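PDB 7ATL: esterase from uncultured bacterium pCosCE1, which hydrolyses carboxylic esters and shows promiscuous acyltransferase activity, as a family VIII carboxylesterase of the beta-lactamase clan. Local coordinates for residues Ile231-Leu236 with Leu249-Ala254; Phe245-Ala250 with Gly340-His345; Gly141-Ser146 with Gln258-Gly263; Ala47-Lys52 with Thr219-Thr224; Gln60-Ser65 with Asp215-Ala220. All coordinates share one frame; numbering follows the deposited sequence.

How the interactions relate
Five contacts illustrate how loops and short strands are knitted together in a beta-lactamase-type fold. Interactions 1 and 2, whose centres lie 10 Å apart, share Leu-249 and Ala-250; interactions 4 and 5 share Thr-219 and Ala-220. The backbone pairing of Ile-231 with Ala-220 joins interaction 1 to both of the latter, and that of Ala-250 with Met-142 joins interactions 1 and 2 to interaction 3. Interactions 3 and 4 are 23 Å apart between centres and do not touch. Closest to the probable catalytic site is interaction 5, which holds Ser-65 of a putative SxxK motif. A bound pentaethylene glycol is hydrogen-bonded to Ser-65 and to the backbone of Val-342 in interaction 2.

Interaction 1: residues Ile231-Leu236 with Leu249-Ala254; sequences IRDGML and LAPSRA
A tight turn at the end of the two-stranded antiparallel ribbon formed by 235-238 and 246-249 brings residues 231-236 against 249-254. Met-235 and Leu-249 are a hydrogen-bonded pair, and the better of their bonds is nearly straight: Leu-249 N reaches Met-235 O at 3.2 Å and 167°, in the plane of the carbonyl. Leu-249 O in turn is shared by two bent, weak donors, Gly-234 N at 2.8 Å and Met-235 N at 3.3 Å. This sharing follows from the type II beta turn Arg-232 to Met-235, in which Gly-234 takes the third position with positive phi and Met-235 N also bonds to Arg-232 O.

The second turn position belongs to Asp-233, whose carboxylate lies alongside the chain leaving the ribbon. Its OD1 accepts from Ser-252 N at 2.9 Å and 160° through the syn lone pair, and the same oxygen rests 3.3 Å from Pro-251 CD. A backbone N-H just past the strand is thus satisfied by a side chain from the turn.

Ile-231 supplies the apolar half. With CG2 anti to the backbone N, this methyl reaches Pro-251 CG at 3.6 Å, the two side chains crossing at about a right angle. Toward Leu-249 the crossing is oblique, and the tips meet with Ile-231 CD1 4.0 Å from Leu-249 CD1. Ile-231 also pairs through its backbone with Ala-220.

Interaction 2: residues Phe245-Ala250 with Gly340-His345; sequences FEIELA and GGVYGH
Gly-341 O is gripped by two backbone donors of its own segment, Gly-344 N at 2.9 Å and His-345 N at 3.0 Å. Gly-341 N answers by donating to His-345 O over 3.1 Å, which pairs the two strands. Gly-344 and His-345 both face Gly-341, a classic beta bulge where strands 337-341 and 345-350 of the large antiparallel sheet are joined. The tight connection presents Val-342 and Tyr-343 to strand 246-249.

Across the contact the meeting is tip to tip. Ile-247 is fully extended, CG1 anti to the backbone N (chi1 173°), and its CD1 ends 3.7 Å from Val-342 CG2. That same valine methyl, set between its backbone N and carbonyl carbon, lies 4.5 Å from Leu-249 CD2. Leu-249 CD2 also meets the hydroxyl end of the Tyr-343 ring, 3.9 Å from Tyr-343 CZ and 3.8 Å from Tyr-343 OH, an oblique approach.

Polar ties fix the turn from outside the contact: Tyr-343 N donates to Ser-64 OG, and His-345 NE2 is hydrogen-bonded to Arg-62 O. Val-342 also borders two bound glycol molecules, consistent with a place on the wall of a pocket.

Between the strand and the turn the touching is van der Waals contact, with even the phenol oxygen resting against a methyl of Leu-249, so the tips are probably held by shape and the hydrophobic effect, while hydrogen bonding sets the position of each partner separately.

Interaction 3: residues Gly141-Ser146 with Gln258-Gly263; sequences GMELSS and QAYPSG
Neither segment is a helix or strand: the two loops come closest at Gly-141 and Ser-262, CA to CA 5.0 Å, and Gly-141 bends there with a positive phi (105°) that suits glycine. Ser-262 turns its CB toward this bend, with CB and OG each 3.6 Å from Gly-141 CA. The serine OG, anti to its backbone N, is hydrogen-bonded to Asp-176 OD2.

Tyr-260 has its CG in the crowded position between backbone N and carbonyl carbon (chi1 75°), which sends the phenol across to the other segment until OH lies 3.5 Å from Gly-141 CA. The N-H of Gly-141 is pledged to another acceptor: it donates over 2.9 Å to Glu-143 OE2, on the syn lone pair, and Met-142 N adds a weak bond to the same oxygen. Glu-143 thus holds its own loop in a curl, and its other oxygen, OE1, makes a salt bridge with Arg-124 NH1.

In the fold, the contact joins the loop between helices 132-136 and 149-157 to the long connection from strand 246-249 to strand 268-269. Arg-253 of that connection makes a cation-pi contact with Tyr-260, and its NE reaches Glu-143 O.

Ser-145 OG stands in the plane of the ring at its edge, 3.8 Å from Tyr-260 CE2, and accepts from Leu-147 N. Nearby, one water accepts from Tyr-260 N at 3.1 Å and donates only weakly to Ser-145 O.

Interaction 4: residues Ala47-Lys52 with Thr219-Thr224; sequences ADREQK and TAYHDT
Tyr-221 points its hydroxyl end-on into the turn within 47-52, and the groups around that end are each set at a different tilt to the ring. Glu-50 comes tip to tip, its chain folded back at chi2 so that the carboxylate lies nearly coplanar with the phenol (22° between planes); OE2 lies at the ring edge, 3.6 Å from Tyr-221 CE2. The guanidinium of Arg-49 stands steeply to the ring, at 75°, with Tyr-221 CE2 over its face, 3.9 Å from Arg-49 NH2.

The hydroxyl is used in both directions. Tyr-221 OH accepts from Arg-49 N at 2.8 Å and 152°, and donates to Glu-50 OE1, also at 2.8 Å. Arg-49 NH2 closes the circuit with a salt bridge to Glu-50 OE2 at 3.0 Å, the carboxylate oxygen lying in the guanidinium plane; this nitrogen is also bound to Pro-228 O.

Asp-48, its CG anti to the backbone N, crosses Thr-219 obliquely and accepts a hydrogen bond from Thr-219 OG1 on OD2 at 2.8 Å, from above the carboxylate plane. Its OD1 accepts from Gln-51 N at 3.0 Å, an Asx motif that braces the type I turn Arg-49 to Lys-52. Ala-47 O is met by Thr-219 N from above the carbonyl plane. The contact so ties the corner after strand 37-44 to the chain entering strand 221-222.

Two carboxylates face two hydroxyl donors here, and Arg-49 probably offsets the charge on Glu-50, which would favour its ionised form beside the phenol.

Interaction 5: residues Gln60-Ser65 with Asp215-Ala220; sequences QFRLSS and DNLATA
Arg-62 leaves its backbone with CG anti to the carbonyl carbon (chi1 -63°) and runs extended to NE, where chi4 of 82° turns the guanidinium out of line with its chain. Leu-217 holds CG anti to its own backbone N (chi1 -175°), and its methyl CD2 sits over one face of the guanidinium, offset toward the rim. The two side chains cross at about a right angle, with Leu-217 CD2 3.4 Å from Arg-62 NH2.

The guanidinium edge is polar. Arg-62 NH1 makes a weak, bent bond of 2.8 Å to Ala-218 O, and a water accepts from Arg-62 NH2 at 3.1 Å and donates to Leu-217 O at 2.8 Å. Arg-62 NH2 also donates to Pro-251 O, so backbone carbonyls and a water meet the guanidinium nitrogens.

Beside it the backbones run roughly the same way, joined by a single bridge at Gln-60 and Leu-217. Gln-60 N donates to Asn-216 O at 2.9 Å, in the carbonyl plane, and Gln-60 O receives Ala-218 N at 2.8 Å, nearly along the C=O axis. Ala-218 CB lies over the face of the Phe-61 ring, 4.0 Å from Phe-61 CE2.

Strand 61-62 also pairs antiparallel with strand 268-269. From here the chain passes Ser-65, hydrogen-bonded to Lys-68 NZ as in an SxxK motif and probably the nucleophile, at the start of helix 67-80, while 215-220 leads into strand 221-222.

Interaction 1: residues Ile231-Leu236 with Leu249-Ala254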
# COMPACT_ATOMS: atom_id res chain seq x y z
N ILE A 231 12.13 15.29 -2.56
CA ILE A 231 12.85 14.28 -1.74
C ILE A 231 14.15 13.95 -2.47
O ILE A 231 14.08 13.67 -3.68
CB ILE A 231 11.95 13.05 -1.50
CG1 ILE A 231 10.73 13.42 -0.64
CG2 ILE A 231 12.76 11.90 -0.90
CD1 ILE A 231 9.59 12.38 -0.64
N ARG A 232 15.30 14.03 -1.80
CA ARG A 232 16.60 13.68 -2.42
C ARG A 232 16.86 12.21 -2.10
O ARG A 232 16.46 11.77 -1.01
CB ARG A 232 17.72 14.63 -1.96
CG ARG A 232 17.63 16.03 -2.57
CD ARG A 232 18.48 17.09 -1.89
NE ARG A 232 18.76 16.82 -0.47
CZ ARG A 232 18.21 17.45 0.59
NH1 ARG A 232 17.32 18.42 0.42
NH2 ARG A 232 18.57 17.08 1.82
N ASP A 233 17.44 11.47 -3.03
CA ASP A 233 17.81 10.05 -2.80
C ASP A 233 18.47 9.94 -1.42
O ASP A 233 19.32 10.80 -1.13
CB ASP A 233 18.74 9.51 -3.89
CG ASP A 233 18.01 8.82 -5.03
OD1 ASP A 233 16.77 9.01 -5.12
OD2 ASP A 233 18.68 8.10 -5.82
N GLY A 234 18.04 8.94 -0.63
CA GLY A 234 18.65 8.55 0.65
C GLY A 234 18.30 9.51 1.78
O GLY A 234 18.92 9.43 2.84
N MET A 235 17.30 10.36 1.60
CA MET A 235 16.81 11.26 2.67
C MET A 235 16.18 10.45 3.82
O MET A 235 15.31 9.60 3.54
CB MET A 235 15.75 12.20 2.08
CG MET A 235 15.55 13.51 2.81
SD MET A 235 14.71 14.63 1.66
CE MET A 235 15.15 16.20 2.40
N LEU A 236 16.56 10.77 5.06
CA LEU A 236 15.91 10.22 6.28
C LEU A 236 14.87 11.21 6.81
O LEU A 236 15.27 12.19 7.46
CB LEU A 236 16.97 9.95 7.36
CG LEU A 236 18.11 9.01 6.97
CD1 LEU A 236 18.82 8.48 8.22
CD2 LEU A 236 17.63 7.85 6.12
N LEU A 249 14.10 7.14 1.94
CA LEU A 249 13.46 7.17 0.61
C LEU A 249 14.49 7.50 -0.46
O LEU A 249 15.33 8.39 -0.23
CB LEU A 249 12.35 8.21 0.61
CG LEU A 249 11.17 7.90 1.52
CD1 LEU A 249 10.19 9.08 1.57
CD2 LEU A 249 10.49 6.61 1.08
N ALA A 250 14.40 6.81 -1.58
CA ALA A 250 15.26 7.00 -2.76
C ALA A 250 14.37 7.03 -3.99
O ALA A 250 14.15 6.02 -4.65
CB ALA A 250 16.31 5.92 -2.79
N PRO A 251 13.82 8.22 -4.33
CA PRO A 251 12.97 8.37 -5.51
C PRO A 251 13.56 7.90 -6.85
O PRO A 251 12.79 7.61 -7.73
CB PRO A 251 12.65 9.87 -5.54
CG PRO A 251 12.76 10.25 -4.08
CD PRO A 251 13.93 9.46 -3.55
N SER A 252 14.87 7.73 -6.97
CA SER A 252 15.50 7.18 -8.21
C SER A 252 15.21 5.67 -8.33
O SER A 252 15.26 5.17 -9.46
CB SER A 252 16.98 7.47 -8.27
OG SER A 252 17.70 6.72 -7.30
N ARG A 253 14.94 4.97 -7.22
CA ARG A 253 14.76 3.49 -7.21
C ARG A 253 13.74 3.07 -8.28
O ARG A 253 14.01 2.08 -9.00
CB ARG A 253 14.31 3.03 -5.83
CG ARG A 253 14.39 1.53 -5.61
CD ARG A 253 13.85 1.15 -4.25
NE ARG A 253 14.27 -0.18 -3.85
CZ ARG A 253 13.73 -1.31 -4.29
NH1 ARG A 253 12.74 -1.28 -5.18
NH2 ARG A 253 14.18 -2.46 -3.83
N ALA A 254 12.64 3.82 -8.39
CA ALA A 254 11.53 3.61 -9.36
C ALA A 254 12.03 3.53 -10.82
O ALA A 254 11.28 3.03 -11.67
CB ALA A 254 10.52 4.73 -9.20

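Interaction 2: residues Phe245-Ala250 with Gly340-His345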
# COMPACT_ATOMS: atom_id res chain seq x y z
N PHE A 245 9.76 5.80 13.24
CA PHE A 245 10.88 6.70 13.60
C PHE A 245 11.24 7.41 12.31
O PHE A 245 10.55 8.40 12.00
CB PHE A 245 12.05 5.94 14.25
CG PHE A 245 11.78 5.42 15.64
CD1 PHE A 245 11.06 4.24 15.83
CD2 PHE A 245 12.22 6.11 16.77
CE1 PHE A 245 10.79 3.76 17.11
CE2 PHE A 245 11.94 5.64 18.05
CZ PHE A 245 11.23 4.46 18.22
N GLU A 246 12.20 6.86 11.56
CA GLU A 246 12.82 7.50 10.39
C GLU A 246 12.74 6.52 9.23
O GLU A 246 13.04 5.35 9.43
CB GLU A 246 14.27 7.93 10.65
CG GLU A 246 14.38 9.14 11.56
CD GLU A 246 15.73 9.82 11.53
OE1 GLU A 246 16.69 9.23 10.97
OE2 GLU A 246 15.84 10.95 12.06
N ILE A 247 12.36 7.04 8.07
CA ILE A 247 12.18 6.25 6.82
C ILE A 247 13.22 6.76 5.82
O ILE A 247 13.43 8.00 5.75
CB ILE A 247 10.74 6.36 6.29
CG1 ILE A 247 10.60 5.69 4.92
CG2 ILE A 247 10.28 7.82 6.25
CD1 ILE A 247 9.20 5.50 4.48
N GLU A 248 13.82 5.84 5.07
CA GLU A 248 14.84 6.12 4.04
C GLU A 248 14.18 6.03 2.67
O GLU A 248 13.78 4.92 2.30
CB GLU A 248 16.00 5.12 4.14
CG GLU A 248 17.22 5.61 3.41
CD GLU A 248 18.45 4.73 3.38
OE1 GLU A 248 18.58 3.78 4.21
OE2 GLU A 248 19.28 5.01 2.50
N LEU A 249 14.10 7.14 1.94
CA LEU A 249 13.46 7.17 0.61
C LEU A 249 14.49 7.50 -0.46
O LEU A 249 15.33 8.39 -0.23
CB LEU A 249 12.35 8.21 0.61
CG LEU A 249 11.17 7.90 1.52
CD1 LEU A 249 10.19 9.08 1.57
CD2 LEU A 249 10.49 6.61 1.08
N ALA A 250 14.40 6.81 -1.58
CA ALA A 250 15.26 7.00 -2.76
C ALA A 250 14.37 7.03 -3.99
O ALA A 250 14.15 6.02 -4.65
CB ALA A 250 16.31 5.92 -2.79
N GLY A 340 -3.12 3.06 2.68
CA GLY A 340 -2.48 4.21 2.03
C GLY A 340 -1.06 3.90 1.57
O GLY A 340 -0.76 2.70 1.30
N GLY A 341 -0.22 4.95 1.53
CA GLY A 341 1.20 4.90 1.12
C GLY A 341 1.97 6.11 1.62
O GLY A 341 1.48 7.23 1.47
N VAL A 342 3.16 5.90 2.17
CA VAL A 342 3.96 7.02 2.74
C VAL A 342 4.23 8.06 1.65
O VAL A 342 4.35 9.22 2.01
CB VAL A 342 5.27 6.56 3.38
CG1 VAL A 342 5.03 5.55 4.49
CG2 VAL A 342 6.25 6.01 2.36
N TYR A 343 4.35 7.71 0.37
CA TYR A 343 4.65 8.73 -0.69
C TYR A 343 3.51 9.76 -0.79
O TYR A 343 3.74 10.85 -1.32
CB TYR A 343 4.99 8.09 -2.04
CG TYR A 343 6.45 7.74 -2.21
CD1 TYR A 343 7.41 8.74 -2.20
CD2 TYR A 343 6.87 6.44 -2.40
CE1 TYR A 343 8.76 8.44 -2.37
CE2 TYR A 343 8.20 6.12 -2.57
CZ TYR A 343 9.15 7.13 -2.56
OH TYR A 343 10.47 6.86 -2.72
N GLY A 344 2.29 9.38 -0.36
CA GLY A 344 1.20 10.33 -0.09
C GLY A 344 -0.13 9.85 -0.62
O GLY A 344 -0.76 10.62 -1.32
N HIS A 345 -0.57 8.63 -0.28
CA HIS A 345 -1.78 8.02 -0.92
C HIS A 345 -2.76 7.52 0.15
O HIS A 345 -2.32 7.20 1.29
CB HIS A 345 -1.44 6.89 -1.89
CG HIS A 345 -0.26 7.14 -2.77
ND1 HIS A 345 -0.08 8.31 -3.48
CD2 HIS A 345 0.81 6.35 -3.06
CE1 HIS A 345 1.03 8.22 -4.19
NE2 HIS A 345 1.61 7.02 -3.93

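Interaction 3: residues Gly141-Ser146 with Gln258-Gly263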
# COMPACT_ATOMS: atom_id res chain seq x y z
N GLY A 141 12.48 -1.59 1.20
CA GLY A 141 11.97 -1.61 -0.19
C GLY A 141 11.95 -0.25 -0.88
O GLY A 141 11.62 -0.21 -2.08
N MET A 142 12.33 0.86 -0.23
CA MET A 142 12.18 2.23 -0.82
C MET A 142 13.53 2.96 -0.98
O MET A 142 13.54 4.04 -1.61
CB MET A 142 11.22 3.05 0.03
CG MET A 142 9.79 2.54 -0.10
SD MET A 142 8.70 3.16 1.19
CE MET A 142 9.23 2.13 2.56
N GLU A 143 14.61 2.35 -0.50
CA GLU A 143 15.97 2.94 -0.42
C GLU A 143 16.90 2.27 -1.44
O GLU A 143 16.52 1.23 -2.00
CB GLU A 143 16.53 2.80 1.00
CG GLU A 143 16.88 1.36 1.40
CD GLU A 143 15.66 0.60 1.90
OE1 GLU A 143 15.38 0.70 3.10
OE2 GLU A 143 14.96 -0.05 1.07
N LEU A 144 18.09 2.84 -1.67
CA LEU A 144 19.09 2.23 -2.58
C LEU A 144 19.76 1.05 -1.87
O LEU A 144 19.94 1.10 -0.65
CB LEU A 144 20.11 3.28 -3.02
CG LEU A 144 19.56 4.45 -3.84
CD1 LEU A 144 20.69 5.39 -4.25
CD2 LEU A 144 18.81 3.98 -5.07
N SER A 145 20.07 -0.00 -2.61
CA SER A 145 20.77 -1.20 -2.11
C SER A 145 21.33 -1.99 -3.29
O SER A 145 20.84 -1.79 -4.42
CB SER A 145 19.88 -2.07 -1.25
OG SER A 145 19.29 -3.13 -1.99
N SER A 146 22.25 -2.90 -2.99
CA SER A 146 22.90 -3.81 -3.96
C SER A 146 22.26 -5.20 -3.86
O SER A 146 22.77 -6.12 -4.50
CB SER A 146 24.38 -3.88 -3.71
OG SER A 146 24.64 -4.46 -2.44
N GLN A 258 17.03 -2.83 -12.08
CA GLN A 258 17.84 -3.82 -11.31
C GLN A 258 17.39 -3.84 -9.84
O GLN A 258 17.72 -4.80 -9.14
CB GLN A 258 19.35 -3.53 -11.30
CG GLN A 258 20.03 -3.43 -12.67
CD GLN A 258 19.50 -4.40 -13.69
OE1 GLN A 258 19.13 -4.02 -14.81
NE2 GLN A 258 19.44 -5.66 -13.31
N ALA A 259 16.69 -2.81 -9.37
CA ALA A 259 16.26 -2.73 -7.96
C ALA A 259 15.35 -3.92 -7.65
O ALA A 259 14.45 -4.21 -8.46
CB ALA A 259 15.58 -1.41 -7.71
N TYR A 260 15.58 -4.61 -6.52
CA TYR A 260 14.80 -5.83 -6.18
C TYR A 260 13.32 -5.45 -6.03
O TYR A 260 12.97 -4.36 -5.55
CB TYR A 260 15.36 -6.59 -4.96
CG TYR A 260 15.09 -5.97 -3.62
CD1 TYR A 260 13.89 -6.18 -2.98
CD2 TYR A 260 16.03 -5.17 -2.98
CE1 TYR A 260 13.62 -5.61 -1.74
CE2 TYR A 260 15.78 -4.59 -1.75
CZ TYR A 260 14.57 -4.82 -1.12
OH TYR A 260 14.27 -4.27 0.10
N PRO A 261 12.43 -6.32 -6.54
CA PRO A 261 10.99 -6.11 -6.45
C PRO A 261 10.50 -6.20 -5.01
O PRO A 261 10.52 -7.27 -4.48
CB PRO A 261 10.41 -7.24 -7.31
CG PRO A 261 11.46 -8.32 -7.28
CD PRO A 261 12.76 -7.54 -7.29
N SER A 262 10.15 -5.06 -4.41
CA SER A 262 9.55 -4.99 -3.05
C SER A 262 8.04 -5.08 -3.19
O SER A 262 7.43 -4.11 -3.63
CB SER A 262 9.95 -3.73 -2.31
OG SER A 262 9.12 -3.53 -1.16
N GLY A 263 7.47 -6.22 -2.84
CA GLY A 263 6.01 -6.42 -2.78
C GLY A 263 5.30 -5.47 -1.83
O GLY A 263 4.14 -5.12 -2.12
O HOH W 1 18.27 -3.74 -5.16

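Interaction 4: residues Ala47-Lys52 with Thr219-Thr224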
# COMPACT_ATOMS: atom_id res chain seq x y z
N ALA A 47 2.66 17.73 -11.34
CA ALA A 47 3.51 16.52 -11.29
C ALA A 47 4.87 16.96 -10.76
O ALA A 47 5.38 16.30 -9.84
CB ALA A 47 3.65 15.90 -12.66
N ASP A 48 5.41 18.04 -11.35
CA ASP A 48 6.65 18.75 -10.94
C ASP A 48 6.39 20.27 -10.86
O ASP A 48 6.12 20.87 -11.91
CB ASP A 48 7.80 18.40 -11.89
CG ASP A 48 9.15 18.81 -11.32
OD1 ASP A 48 9.38 20.02 -11.10
OD2 ASP A 48 9.94 17.90 -11.04
N ARG A 49 6.49 20.86 -9.67
CA ARG A 49 6.28 22.31 -9.42
C ARG A 49 7.37 23.14 -10.11
O ARG A 49 7.02 24.06 -10.86
CB ARG A 49 6.30 22.64 -7.93
CG ARG A 49 5.56 23.92 -7.54
CD ARG A 49 5.62 24.24 -6.06
NE ARG A 49 6.92 23.81 -5.56
CZ ARG A 49 7.23 23.55 -4.30
NH1 ARG A 49 6.35 23.70 -3.31
NH2 ARG A 49 8.45 23.13 -4.02
N GLU A 50 8.63 22.82 -9.88
CA GLU A 50 9.78 23.61 -10.39
C GLU A 50 9.72 23.67 -11.92
O GLU A 50 9.95 24.75 -12.43
CB GLU A 50 11.09 23.07 -9.80
CG GLU A 50 11.17 23.20 -8.27
CD GLU A 50 10.52 22.09 -7.45
OE1 GLU A 50 10.27 20.98 -8.01
OE2 GLU A 50 10.25 22.32 -6.26
N GLN A 51 9.36 22.60 -12.64
CA GLN A 51 9.19 22.63 -14.13
C GLN A 51 7.76 23.06 -14.54
O GLN A 51 7.44 23.01 -15.76
CB GLN A 51 9.45 21.26 -14.75
CG GLN A 51 10.81 20.66 -14.45
CD GLN A 51 10.94 19.27 -15.03
OE1 GLN A 51 12.03 18.83 -15.39
NE2 GLN A 51 9.82 18.56 -15.14
N LYS A 52 6.91 23.45 -13.58
CA LYS A 52 5.46 23.72 -13.78
C LYS A 52 4.89 22.72 -14.80
O LYS A 52 4.24 23.16 -15.75
CB LYS A 52 5.21 25.17 -14.22
CG LYS A 52 6.40 26.12 -14.06
CD LYS A 52 6.02 27.57 -13.86
CE LYS A 52 5.16 27.76 -12.62
NZ LYS A 52 5.49 29.03 -11.93
N THR A 219 7.07 13.79 -9.53
CA THR A 219 8.16 14.11 -8.59
C THR A 219 7.66 13.99 -7.14
O THR A 219 6.64 14.65 -6.78
CB THR A 219 8.67 15.51 -8.94
OG1 THR A 219 8.91 15.41 -10.34
CG2 THR A 219 9.87 15.92 -8.11
N ALA A 220 8.38 13.24 -6.32
CA ALA A 220 8.08 13.07 -4.88
C ALA A 220 8.51 14.32 -4.11
O ALA A 220 9.69 14.73 -4.24
CB ALA A 220 8.78 11.84 -4.36
N TYR A 221 7.61 14.86 -3.30
CA TYR A 221 7.83 16.00 -2.39
C TYR A 221 7.55 15.50 -0.97
O TYR A 221 6.85 14.45 -0.87
CB TYR A 221 6.90 17.18 -2.73
CG TYR A 221 7.16 17.80 -4.07
CD1 TYR A 221 6.69 17.20 -5.23
CD2 TYR A 221 7.90 18.97 -4.20
CE1 TYR A 221 6.97 17.73 -6.48
CE2 TYR A 221 8.17 19.52 -5.44
CZ TYR A 221 7.70 18.90 -6.58
OH TYR A 221 7.99 19.42 -7.82
N HIS A 222 8.04 16.22 0.05
CA HIS A 222 7.73 15.95 1.47
C HIS A 222 7.45 17.27 2.19
O HIS A 222 7.86 18.28 1.62
CB HIS A 222 8.87 15.15 2.11
CG HIS A 222 9.98 16.00 2.59
ND1 HIS A 222 10.09 16.35 3.93
CD2 HIS A 222 11.00 16.59 1.92
CE1 HIS A 222 11.16 17.12 4.07
NE2 HIS A 222 11.74 17.28 2.83
N ASP A 223 6.81 17.23 3.37
CA ASP A 223 6.33 18.42 4.14
C ASP A 223 7.50 19.03 4.92
O ASP A 223 8.22 18.27 5.61
CB ASP A 223 5.21 18.06 5.12
CG ASP A 223 4.22 16.97 4.70
OD1 ASP A 223 3.59 17.07 3.61
OD2 ASP A 223 4.02 16.03 5.51
N THR A 224 7.70 20.36 4.81
CA THR A 224 8.82 21.13 5.44
C THR A 224 8.26 22.37 6.15
O THR A 224 7.03 22.49 6.19
CB THR A 224 9.86 21.61 4.42
OG1 THR A 224 9.78 20.79 3.25
CG2 THR A 224 11.28 21.60 4.95

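Interaction 5: residues Gln60-Ser65 with Asp215-Ala220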
# COMPACT_ATOMS: atom_id res chain seq x y z
N GLN A 60 1.97 8.80 -13.51
CA GLN A 60 2.37 7.61 -12.73
C GLN A 60 2.95 8.08 -11.39
O GLN A 60 3.58 9.17 -11.32
CB GLN A 60 3.38 6.78 -13.51
CG GLN A 60 3.31 5.30 -13.17
CD GLN A 60 4.51 4.52 -13.65
OE1 GLN A 60 5.63 5.04 -13.73
NE2 GLN A 60 4.29 3.24 -13.92
N PHE A 61 2.75 7.27 -10.35
CA PHE A 61 3.28 7.56 -9.00
C PHE A 61 4.14 6.41 -8.50
O PHE A 61 3.97 5.25 -8.92
CB PHE A 61 2.15 7.82 -8.00
CG PHE A 61 1.33 9.05 -8.26
CD1 PHE A 61 0.35 9.05 -9.23
CD2 PHE A 61 1.51 10.18 -7.49
CE1 PHE A 61 -0.43 10.17 -9.44
CE2 PHE A 61 0.75 11.32 -7.72
CZ PHE A 61 -0.22 11.31 -8.70
N ARG A 62 5.07 6.75 -7.62
CA ARG A 62 5.67 5.79 -6.67
C ARG A 62 4.56 5.41 -5.71
O ARG A 62 3.95 6.34 -5.14
CB ARG A 62 6.87 6.43 -5.95
CG ARG A 62 8.01 6.80 -6.89
CD ARG A 62 9.08 7.64 -6.23
NE ARG A 62 10.08 8.05 -7.21
CZ ARG A 62 9.96 9.09 -8.04
NH1 ARG A 62 8.89 9.87 -8.03
NH2 ARG A 62 10.95 9.36 -8.86
N LEU A 63 4.28 4.11 -5.56
CA LEU A 63 3.07 3.64 -4.83
C LEU A 63 3.33 3.36 -3.34
O LEU A 63 2.36 3.41 -2.62
CB LEU A 63 2.51 2.41 -5.54
CG LEU A 63 1.88 2.70 -6.90
CD1 LEU A 63 1.41 1.41 -7.56
CD2 LEU A 63 0.73 3.68 -6.77
N SER A 64 4.58 3.16 -2.90
CA SER A 64 4.98 2.61 -1.56
C SER A 64 3.98 1.52 -1.14
O SER A 64 3.81 0.57 -1.94
CB SER A 64 5.18 3.70 -0.51
OG SER A 64 4.09 4.62 -0.45
N SER A 65 3.28 1.63 -0.01
CA SER A 65 2.43 0.53 0.51
C SER A 65 1.18 0.30 -0.33
O SER A 65 0.50 -0.70 -0.10
CB SER A 65 2.07 0.73 1.93
OG SER A 65 3.21 0.56 2.75
N ASP A 215 9.59 11.15 -17.63
CA ASP A 215 8.83 12.43 -17.69
C ASP A 215 7.44 12.26 -17.07
O ASP A 215 6.91 13.26 -16.60
CB ASP A 215 8.65 12.99 -19.12
CG ASP A 215 9.88 12.94 -20.02
OD1 ASP A 215 11.02 13.05 -19.49
OD2 ASP A 215 9.70 12.78 -21.26
N ASN A 216 6.85 11.06 -17.11
CA ASN A 216 5.45 10.88 -16.64
C ASN A 216 5.38 10.42 -15.16
O ASN A 216 4.27 10.23 -14.67
CB ASN A 216 4.66 9.94 -17.56
CG ASN A 216 3.16 10.13 -17.40
OD1 ASN A 216 2.65 11.26 -17.37
ND2 ASN A 216 2.46 9.03 -17.26
N LEU A 217 6.50 10.28 -14.45
CA LEU A 217 6.51 9.87 -13.02
C LEU A 217 6.46 11.14 -12.16
O LEU A 217 7.42 11.91 -12.19
CB LEU A 217 7.77 9.04 -12.75
CG LEU A 217 7.90 8.44 -11.36
CD1 LEU A 217 6.71 7.55 -11.05
CD2 LEU A 217 9.20 7.65 -11.22
N ALA A 218 5.38 11.36 -11.42
CA ALA A 218 5.28 12.52 -10.51
C ALA A 218 6.52 12.60 -9.63
O ALA A 218 6.94 11.61 -9.04
CB ALA A 218 4.04 12.45 -9.67
N THR A 219 7.07 13.79 -9.53
CA THR A 219 8.16 14.11 -8.59
C THR A 219 7.66 13.99 -7.14
O THR A 219 6.64 14.65 -6.78
CB THR A 219 8.67 15.51 -8.94
OG1 THR A 219 8.91 15.41 -10.34
CG2 THR A 219 9.87 15.92 -8.11
N ALA A 220 8.38 13.24 -6.32
CA ALA A 220 8.08 13.07 -4.88
C ALA A 220 8.51 14.32 -4.11
O ALA A 220 9.69 14.73 -4.24
CB ALA A 220 8.78 11.84 -4.36
O HOH W 2 9.70 11.59 -10.56